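Local structure of beta-fructofuranosidase (6NOB) at residues H121-P132 against C466-L474; F153-G161 against I190-S198. The protein probably hydrolyses terminal beta-fructofuranoside bonds, as a beta-fructofuranosidase of glycoside hydrolase family 32. One frame throughout, in Å; residues are numbered along the deposited sequence.

Contact 1 of 2, residues H121-P132 against C466-L474; sequences HFEPFARWMNDP and CLANGMMSL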
loop_
_atom_site.group_PDB
_atom_site.type_symbol
_atom_site.label_atom_id
_atom_site.label_comp_id
_atom_site.label_asym_id
_atom_site.label_seq_id
_atom_site.Cartn_x
_atom_site.Cartn_y
_atom_site.Cartn_z
ATOM N N HIS A 121 -6.094 9.982 -5.111
ATOM C CA HIS A 121 -5.460 8.748 -4.671
ATOM C C HIS A 121 -6.529 7.747 -4.255
ATOM O O HIS A 121 -7.611 8.126 -3.799
ATOM C CB HIS A 121 -4.499 9.002 -3.507
ATOM C CG HIS A 121 -3.310 9.835 -3.872
ATOM N ND1 HIS A 121 -3.402 11.180 -4.160
ATOM C CD2 HIS A 121 -1.999 9.514 -3.989
ATOM C CE1 HIS A 121 -2.201 11.650 -4.446
ATOM N NE2 HIS A 121 -1.331 10.661 -4.349
ATOM N N PHE A 122 -6.225 6.461 -4.419
ATOM C CA PHE A 122 -7.194 5.442 -4.043
ATOM C C PHE A 122 -7.345 5.385 -2.528
ATOM O O PHE A 122 -6.354 5.351 -1.791
ATOM C CB PHE A 122 -6.798 4.064 -4.571
ATOM C CG PHE A 122 -7.772 2.986 -4.181
ATOM C CD1 PHE A 122 -8.933 2.790 -4.913
ATOM C CD2 PHE A 122 -7.552 2.200 -3.058
ATOM C CE1 PHE A 122 -9.846 1.814 -4.547
ATOM C CE2 PHE A 122 -8.462 1.226 -2.685
ATOM C CZ PHE A 122 -9.609 1.031 -3.434
ATOM N N GLU A 123 -8.591 5.370 -2.071
ATOM C CA GLU A 123 -8.956 5.156 -0.682
ATOM C C GLU A 123 -10.202 4.286 -0.658
ATOM O O GLU A 123 -11.013 4.339 -1.592
ATOM C CB GLU A 123 -9.240 6.475 0.056
ATOM C CG GLU A 123 -8.121 7.505 0.005
ATOM C CD GLU A 123 -8.536 8.835 0.611
ATOM O OE1 GLU A 123 -9.668 8.918 1.136
ATOM O OE2 GLU A 123 -7.736 9.796 0.561
ATOM N N PRO A 124 -10.379 3.470 0.377
ATOM C CA PRO A 124 -11.646 2.751 0.533
ATOM C C PRO A 124 -12.760 3.718 0.905
ATOM O O PRO A 124 -12.528 4.892 1.201
ATOM C CB PRO A 124 -11.356 1.756 1.659
ATOM C CG PRO A 124 -10.277 2.411 2.454
ATOM C CD PRO A 124 -9.428 3.150 1.455
ATOM N N PHE A 125 -13.994 3.206 0.870
ATOM C CA PHE A 125 -15.143 4.011 1.272
ATOM C C PHE A 125 -14.926 4.618 2.652
ATOM O O PHE A 125 -15.123 5.819 2.858
ATOM C CB PHE A 125 -16.415 3.159 1.268
ATOM C CG PHE A 125 -16.816 2.663 -0.089
ATOM C CD1 PHE A 125 -16.995 3.543 -1.142
ATOM C CD2 PHE A 125 -17.026 1.311 -0.308
ATOM C CE1 PHE A 125 -17.372 3.083 -2.390
ATOM C CE2 PHE A 125 -17.401 0.846 -1.553
ATOM C CZ PHE A 125 -17.577 1.732 -2.594
ATOM N N ALA A 126 -14.506 3.791 3.604
ATOM C CA ALA A 126 -14.241 4.208 4.973
ATOM C C ALA A 126 -13.388 3.126 5.626
ATOM O O ALA A 126 -12.935 2.188 4.959
ATOM C CB ALA A 126 -15.550 4.452 5.731
ATOM N N ARG A 127 -13.179 3.252 6.939
ATOM C CA ARG A 127 -12.433 2.284 7.740
ATOM C C ARG A 127 -10.960 2.235 7.334
ATOM O O ARG A 127 -10.444 3.190 6.745
ATOM C CB ARG A 127 -13.078 0.895 7.647
ATOM C CG ARG A 127 -14.604 0.891 7.795
ATOM C CD ARG A 127 -15.063 1.263 9.205
ATOM N NE ARG A 127 -15.262 2.702 9.375
ATOM C CZ ARG A 127 -16.379 3.348 9.054
ATOM N NH1 ARG A 127 -17.404 2.689 8.533
ATOM N NH2 ARG A 127 -16.471 4.658 9.246
ATOM N N TRP A 128 -10.277 1.133 7.644
ATOM C CA TRP A 128 -8.820 1.055 7.584
ATOM C C TRP A 128 -8.346 0.263 6.373
ATOM O O TRP A 128 -8.938 -0.760 6.014
ATOM C CB TRP A 128 -8.260 0.412 8.858
ATOM C CG TRP A 128 -6.819 -0.021 8.759
ATOM C CD1 TRP A 128 -6.342 -1.174 8.196
ATOM C CD2 TRP A 128 -5.673 0.680 9.262
ATOM N NE1 TRP A 128 -4.973 -1.223 8.303
ATOM C CE2 TRP A 128 -4.538 -0.100 8.956
ATOM C CE3 TRP A 128 -5.496 1.893 9.936
ATOM C CZ2 TRP A 128 -3.246 0.294 9.301
ATOM C CZ3 TRP A 128 -4.210 2.281 10.278
ATOM C CH2 TRP A 128 -3.104 1.483 9.962
ATOM N N MET A 129 -7.244 0.723 5.776
ATOM C CA MET A 129 -6.575 0.023 4.686
ATOM C C MET A 129 -5.068 0.215 4.813
ATOM O O MET A 129 -4.611 1.315 5.139
ATOM C CB MET A 129 -7.052 0.542 3.322
ATOM C CG MET A 129 -6.191 0.089 2.148
ATOM S SD MET A 129 -6.664 0.828 0.571
ATOM C CE MET A 129 -5.962 2.464 0.728
ATOM N N ASN A 130 -4.294 -0.850 4.561
ATOM C CA ASN A 130 -2.857 -0.652 4.369
ATOM C C ASN A 130 -2.345 -1.268 3.061
ATOM O O ASN A 130 -2.676 -0.765 1.982
ATOM C CB ASN A 130 -2.042 -1.144 5.584
ATOM C CG ASN A 130 -2.502 -2.477 6.141
ATOM O OD1 ASN A 130 -3.626 -2.614 6.616
ATOM N ND2 ASN A 130 -1.600 -3.454 6.143
ATOM N N ASP A 131 -1.554 -2.339 3.141
ATOM C CA ASP A 131 -0.689 -2.748 2.036
ATOM C C ASP A 131 -1.484 -3.008 0.758
ATOM O O ASP A 131 -2.569 -3.600 0.813
ATOM C CB ASP A 131 0.072 -4.028 2.388
ATOM C CG ASP A 131 0.885 -3.913 3.654
ATOM O OD1 ASP A 131 0.733 -2.923 4.401
ATOM O OD2 ASP A 131 1.684 -4.840 3.892
ATOM N N PRO A 132 -0.962 -2.625 -0.409
ATOM C CA PRO A 132 -1.524 -3.123 -1.671
ATOM C C PRO A 132 -1.113 -4.567 -1.906
ATOM O O PRO A 132 0.020 -4.964 -1.624
ATOM C CB PRO A 132 -0.908 -2.193 -2.724
ATOM C CG PRO A 132 0.400 -1.785 -2.124
ATOM C CD PRO A 132 0.165 -1.700 -0.633
ATOM N N CYS A 466 -17.230 8.836 8.795
ATOM C CA CYS A 466 -17.300 9.097 7.358
ATOM C C CYS A 466 -15.921 9.390 6.776
ATOM O O CYS A 466 -15.743 10.305 5.968
ATOM C CB CYS A 466 -18.271 10.241 7.059
ATOM S SG CYS A 466 -19.940 10.004 7.712
ATOM N N LEU A 467 -14.930 8.607 7.197
ATOM C CA LEU A 467 -13.553 8.818 6.778
ATOM C C LEU A 467 -12.836 7.479 6.707
ATOM O O LEU A 467 -13.187 6.530 7.412
ATOM C CB LEU A 467 -12.807 9.749 7.741
ATOM C CG LEU A 467 -11.589 10.475 7.173
ATOM C CD1 LEU A 467 -12.039 11.611 6.277
ATOM C CD2 LEU A 467 -10.682 10.984 8.282
ATOM N N ALA A 468 -11.820 7.415 5.854
ATOM C CA ALA A 468 -10.948 6.257 5.763
ATOM C C ALA A 468 -9.576 6.594 6.331
ATOM O O ALA A 468 -9.157 7.755 6.340
ATOM C CB ALA A 468 -10.810 5.779 4.315
ATOM N N ASN A 469 -8.886 5.569 6.819
ATOM C CA ASN A 469 -7.497 5.684 7.252
ATOM C C ASN A 469 -6.659 4.845 6.294
ATOM O O ASN A 469 -6.550 3.625 6.454
ATOM C CB ASN A 469 -7.319 5.228 8.697
ATOM C CG ASN A 469 -5.896 5.434 9.206
ATOM O OD1 ASN A 469 -4.942 5.505 8.428
ATOM N ND2 ASN A 469 -5.750 5.528 10.521
ATOM N N GLY A 470 -6.061 5.505 5.308
ATOM C CA GLY A 470 -5.203 4.822 4.365
ATOM C C GLY A 470 -5.428 5.256 2.934
ATOM O O GLY A 470 -6.569 5.461 2.506
ATOM N N MET A 471 -4.341 5.414 2.185
ATOM C CA MET A 471 -4.435 5.681 0.760
ATOM C C MET A 471 -3.238 5.048 0.072
ATOM O O MET A 471 -2.217 4.752 0.699
ATOM C CB MET A 471 -4.508 7.185 0.459
ATOM C CG MET A 471 -3.161 7.877 0.379
ATOM S SD MET A 471 -3.301 9.603 -0.115
ATOM C CE MET A 471 -4.086 10.315 1.326
ATOM N N MET A 472 -3.380 4.827 -1.229
ATOM C CA MET A 472 -2.283 4.335 -2.044
ATOM C C MET A 472 -1.598 5.497 -2.746
ATOM O O MET A 472 -2.203 6.541 -3.005
ATOM C CB MET A 472 -2.771 3.317 -3.075
ATOM C CG MET A 472 -3.515 2.143 -2.469
ATOM S SD MET A 472 -2.450 1.119 -1.435
ATOM C CE MET A 472 -3.564 -0.226 -1.073
ATOM N N SER A 473 -0.316 5.305 -3.037
ATOM C CA SER A 473 0.429 6.245 -3.850
ATOM C C SER A 473 -0.148 6.294 -5.266
ATOM O O SER A 473 -0.977 5.470 -5.663
ATOM C CB SER A 473 1.904 5.847 -3.876
ATOM O OG SER A 473 2.099 4.695 -4.683
ATOM N N LEU A 474 0.279 7.296 -6.026
ATOM C CA LEU A 474 -0.022 7.218 -7.445
ATOM C C LEU A 474 0.934 6.223 -8.104
ATOM O O LEU A 474 2.112 6.170 -7.743
ATOM C CB LEU A 474 0.097 8.593 -8.102
ATOM C CG LEU A 474 -0.976 9.616 -7.709
ATOM C CD1 LEU A 474 -0.627 11.010 -8.217
ATOM C CD2 LEU A 474 -2.348 9.189 -8.220
HETATM O O HOH W 1 -3.850 5.737 -6.047
HETATM O O HOH W 2 -14.298 6.513 9.749
HETATM O O HOH W 3 -3.749 3.340 7.096
#

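Contact 2 of 2, residues F153-G161 against I190-S198; sequences FGWDNMHWG and IVGGAFSGS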
loop_
_atom_site.group_PDB
_atom_site.type_symbol
_atom_site.label_atom_id
_atom_site.label_comp_id
_atom_site.label_asym_id
_atom_site.label_seq_id
_atom_site.Cartn_x
_atom_site.Cartn_y
_atom_site.Cartn_z
ATOM N N PHE A 153 -11.151 2.219 12.577
ATOM C CA PHE A 153 -10.234 3.196 12.008
ATOM C C PHE A 153 -8.773 2.779 12.105
ATOM O O PHE A 153 -7.930 3.358 11.412
ATOM C CB PHE A 153 -10.424 4.549 12.706
ATOM C CG PHE A 153 -9.924 5.725 11.913
ATOM C CD1 PHE A 153 -10.635 6.198 10.819
ATOM C CD2 PHE A 153 -8.749 6.367 12.273
ATOM C CE1 PHE A 153 -10.177 7.286 10.094
ATOM C CE2 PHE A 153 -8.286 7.453 11.552
ATOM C CZ PHE A 153 -9.002 7.914 10.460
ATOM N N GLY A 154 -8.446 1.799 12.950
ATOM C CA GLY A 154 -7.100 1.304 13.083
ATOM C C GLY A 154 -6.934 -0.083 12.476
ATOM O O GLY A 154 -7.855 -0.668 11.911
ATOM N N TRP A 155 -5.717 -0.601 12.606
ATOM C CA TRP A 155 -5.427 -1.946 12.132
ATOM C C TRP A 155 -6.162 -2.974 12.988
ATOM O O TRP A 155 -6.337 -2.789 14.195
ATOM C CB TRP A 155 -3.919 -2.204 12.158
ATOM C CG TRP A 155 -3.528 -3.516 11.547
ATOM C CD1 TRP A 155 -3.119 -3.738 10.261
ATOM C CD2 TRP A 155 -3.512 -4.792 12.198
ATOM N NE1 TRP A 155 -2.854 -5.075 10.073
ATOM C CE2 TRP A 155 -3.087 -5.742 11.247
ATOM C CE3 TRP A 155 -3.815 -5.224 13.494
ATOM C CZ2 TRP A 155 -2.960 -7.094 11.552
ATOM C CZ3 TRP A 155 -3.692 -6.567 13.792
ATOM C CH2 TRP A 155 -3.268 -7.486 12.827
ATOM N N ASP A 156 -6.603 -4.056 12.354
ATOM C CA ASP A 156 -7.276 -5.151 13.046
ATOM C C ASP A 156 -7.142 -6.402 12.184
ATOM O O ASP A 156 -6.351 -6.434 11.236
ATOM C CB ASP A 156 -8.738 -4.800 13.343
ATOM C CG ASP A 156 -9.267 -5.484 14.591
ATOM O OD1 ASP A 156 -8.697 -6.518 14.999
ATOM O OD2 ASP A 156 -10.258 -4.982 15.161
ATOM N N ASN A 157 -7.920 -7.435 12.515
ATOM C CA ASN A 157 -7.864 -8.697 11.785
ATOM C C ASN A 157 -8.054 -8.457 10.291
ATOM O O ASN A 157 -9.009 -7.800 9.866
ATOM C CB ASN A 157 -8.926 -9.659 12.316
ATOM C CG ASN A 157 -8.600 -10.177 13.708
ATOM O OD1 ASN A 157 -7.475 -10.603 13.980
ATOM N ND2 ASN A 157 -9.587 -10.144 14.599
ATOM N N MET A 158 -7.135 -9.000 9.499
ATOM C CA MET A 158 -6.902 -8.511 8.149
ATOM C C MET A 158 -7.791 -9.206 7.126
ATOM O O MET A 158 -7.865 -10.439 7.083
ATOM C CB MET A 158 -5.428 -8.686 7.781
ATOM C CG MET A 158 -4.572 -7.500 8.188
ATOM S SD MET A 158 -4.989 -6.029 7.230
ATOM C CE MET A 158 -5.919 -5.052 8.406
ATOM N N HIS A 159 -8.464 -8.397 6.310
ATOM C CA HIS A 159 -9.200 -8.811 5.125
ATOM C C HIS A 159 -8.434 -8.372 3.882
ATOM O O HIS A 159 -7.443 -7.641 3.957
ATOM C CB HIS A 159 -10.608 -8.202 5.092
ATOM C CG HIS A 159 -11.423 -8.431 6.328
ATOM N ND1 HIS A 159 -10.974 -8.114 7.593
ATOM C CD2 HIS A 159 -12.679 -8.913 6.483
ATOM C CE1 HIS A 159 -11.912 -8.410 8.475
ATOM N NE2 HIS A 159 -12.956 -8.895 7.827
ATOM N N TRP A 160 -8.928 -8.797 2.722
ATOM C CA TRP A 160 -8.457 -8.301 1.433
ATOM C C TRP A 160 -9.583 -7.506 0.783
ATOM O O TRP A 160 -10.631 -8.066 0.447
ATOM C CB TRP A 160 -8.020 -9.446 0.523
ATOM C CG TRP A 160 -6.600 -9.882 0.706
ATOM C CD1 TRP A 160 -5.920 -9.998 1.883
ATOM C CD2 TRP A 160 -5.688 -10.268 -0.327
ATOM N NE1 TRP A 160 -4.641 -10.436 1.646
ATOM C CE2 TRP A 160 -4.473 -10.608 0.296
ATOM C CE3 TRP A 160 -5.781 -10.358 -1.718
ATOM C CZ2 TRP A 160 -3.357 -11.030 -0.424
ATOM C CZ3 TRP A 160 -4.674 -10.774 -2.432
ATOM C CH2 TRP A 160 -3.479 -11.107 -1.786
ATOM N N GLY A 161 -9.368 -6.202 0.614
ATOM C CA GLY A 161 -10.223 -5.418 -0.250
ATOM C C GLY A 161 -9.851 -5.620 -1.706
ATOM O O GLY A 161 -8.824 -6.213 -2.034
ATOM N N ILE A 190 -6.568 -14.439 20.121
ATOM C CA ILE A 190 -5.695 -14.481 18.960
ATOM C C ILE A 190 -5.999 -13.299 18.046
ATOM O O ILE A 190 -7.071 -12.689 18.104
ATOM C CB ILE A 190 -5.810 -15.813 18.190
ATOM C CG1 ILE A 190 -7.274 -16.156 17.915
ATOM C CG2 ILE A 190 -5.157 -16.933 18.980
ATOM C CD1 ILE A 190 -7.463 -17.445 17.144
ATOM N N VAL A 191 -5.022 -12.982 17.196
ATOM C CA VAL A 191 -5.120 -11.895 16.230
ATOM C C VAL A 191 -4.352 -12.316 14.982
ATOM O O VAL A 191 -3.385 -13.078 15.056
ATOM C CB VAL A 191 -4.580 -10.567 16.820
ATOM C CG1 VAL A 191 -3.081 -10.661 17.091
ATOM C CG2 VAL A 191 -4.895 -9.390 15.902
ATOM N N GLY A 192 -4.805 -11.833 13.825
ATOM C CA GLY A 192 -4.141 -12.138 12.569
ATOM C C GLY A 192 -4.982 -11.831 11.346
ATOM O O GLY A 192 -5.522 -10.729 11.223
ATOM N N GLY A 193 -5.090 -12.791 10.420
ATOM C CA GLY A 193 -5.963 -12.661 9.274
ATOM C C GLY A 193 -5.232 -12.952 7.979
ATOM O O GLY A 193 -4.168 -13.581 7.965
ATOM N N ALA A 194 -5.817 -12.489 6.877
ATOM C CA ALA A 194 -5.241 -12.669 5.545
ATOM C C ALA A 194 -4.263 -11.528 5.289
ATOM O O ALA A 194 -4.658 -10.444 4.853
ATOM C CB ALA A 194 -6.337 -12.714 4.488
ATOM N N PHE A 195 -2.983 -11.770 5.556
ATOM C CA PHE A 195 -1.959 -10.745 5.400
ATOM C C PHE A 195 -1.605 -10.577 3.920
ATOM O O PHE A 195 -2.244 -11.143 3.027
ATOM C CB PHE A 195 -0.737 -11.078 6.251
ATOM C CG PHE A 195 -0.852 -10.626 7.683
ATOM C CD1 PHE A 195 -2.095 -10.399 8.257
ATOM C CD2 PHE A 195 0.282 -10.415 8.449
ATOM C CE1 PHE A 195 -2.203 -9.984 9.570
ATOM C CE2 PHE A 195 0.180 -9.993 9.761
ATOM C CZ PHE A 195 -1.065 -9.780 10.325
ATOM N N SER A 196 -0.561 -9.797 3.654
ATOM C CA SER A 196 -0.270 -9.332 2.307
ATOM C C SER A 196 0.109 -10.494 1.390
ATOM O O SER A 196 0.544 -11.562 1.836
ATOM C CB SER A 196 0.851 -8.297 2.346
ATOM O OG SER A 196 0.352 -7.052 2.803
ATOM N N GLY A 197 -0.070 -10.272 0.085
ATOM C CA GLY A 197 0.222 -11.287 -0.913
ATOM C C GLY A 197 0.354 -10.696 -2.300
ATOM O O GLY A 197 0.034 -9.529 -2.538
ATOM N N SER A 198 0.830 -11.530 -3.225
ATOM C CA SER A 198 1.086 -11.150 -4.612
ATOM C C SER A 198 0.231 -11.996 -5.557
ATOM O O SER A 198 -0.504 -12.892 -5.132
ATOM C CB SER A 198 2.573 -11.291 -4.948
ATOM O OG SER A 198 3.043 -12.595 -4.646
HETATM O O HOH W 4 -9.373 -11.643 17.148
#

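Contact 1 of 2, residues H121-P132 against C466-L474
Arg127 and Trp128 pair in parallel with Ala468 and Asn469: Arg127 O accepts the Asn469 N-H at 2.8 Å, Asn469 O takes that of Met129, and earlier in the first segment Phe122 O receives Met472 N at 3.1 Å. Between these points lies Gly470, where any CB would run into Met129 O. Met472 has the largest contact area of any residue here and lies between Phe122, Met129 and Pro132. Its chain bends at chi2 (-66°) and carries CE in among Met129 and Pro132, 3.7 Å from Met129 SD and equally near Pro132 CB, while its CG lies beside the Phe122 ring. At the same end, His121 is packed by three residues. Leu474 CD2 sits squarely over one face, 4.3 Å from the ring centroid; Met472 O lies at the ring edge, 3.1 Å from His121 CD2; Met471 SD approaches obliquely from beside CB. Both ring nitrogens are engaged, ND1 by Asp588 and NE2 by Glu593, which would probably favour the imidazolium form. Asn469, with CG anti to its N (chi1 -176°), runs alongside Trp128 and brings ND2 to 3.6 Å from the edge atom CZ3, the amide and indole planes 59° apart. Arg127 curls so that Ala126 CB covers one face of its guanidinium; NH2 gives a hydrogen bond to water 2, which bridges to Leu467 O. Glu123 lays CG against Met471 CB. Outside partners hold both charged ends, Asp99 by a salt bridge to Arg127 NH2 and Arg75 O at NH1, Arg117 and Ser118 at the Glu123 carboxylate. The pairing joins the first and last blades of the five-bladed propeller characteristic of this family: strand 141-149 flanks residues 128-131, strand 448-454 flanks Met471 and Ser473, and strand 591-596 packs against His121 and Met471.

Contact 2 of 2, residues F153-G161 against I190-S198
The seam between two adjacent propeller blades is made where Asn157, Met158 and Trp160 meet the bend at Gly192 to Phe195. Met158 grips that bend through its backbone, its N giving a bond to Gly192 O at 2.9 Å and its O receiving Ala194 N; Gly193, in between, has no room for a CB beside Met158 N. Asn157 adds a side-chain bond: OD1 accepts Gly192 N at 2.9 Å, nearly head-on to its C=O, while ND2 reaches Ile190 O through water 4. With CG anti to the carbonyl carbon (chi1 -86°), Trp160 points NE1 in its ring plane at Phe195 O, 2.9 Å away, though from above that carbonyl's plane, and presses CZ2 to 3.4 Å from Gly197 N. Without the indole, as with an alanine here, Phe195 O would probably be left without this donor and a gap would open beside Gly197. Nearer the surface, Trp155 and Phe195 meet rim to rim with planes at 85°, CZ2 3.5 Å from CZ; Met158 CG touches Phe195 CE1, and Val191 CG2 abuts the Trp155 edge. Beyond the two segments, His224 stacks on the Phe195 ring. Such blade-to-blade packing is typical of the family 32 beta-propeller.

In the fold
Contact 1 joins the first propeller blade to the last, and contact 2 joins that same first blade to the second; their centres lie about 14 Å apart. They touch directly: Asp131 OD2 and Ser196 OG, at 2.8 Å, probably share a hydrogen bond, and Phe153 O packs 3.2 Å from Trp128 CE3. The indoles of Trp128 and Trp155 also meet, nearly perpendicular. Residues 128-132 belong to the Trp-Met-Asn-Asp-Pro signature, which in this family lines the active-site pocket. Consistent with a pocket here, a PEG, apparently the same molecule and probably from the crystallisation liquor, takes hydrogen bonds from both Asn130 ND2 of contact 1 and Trp155 NE1 of contact 2.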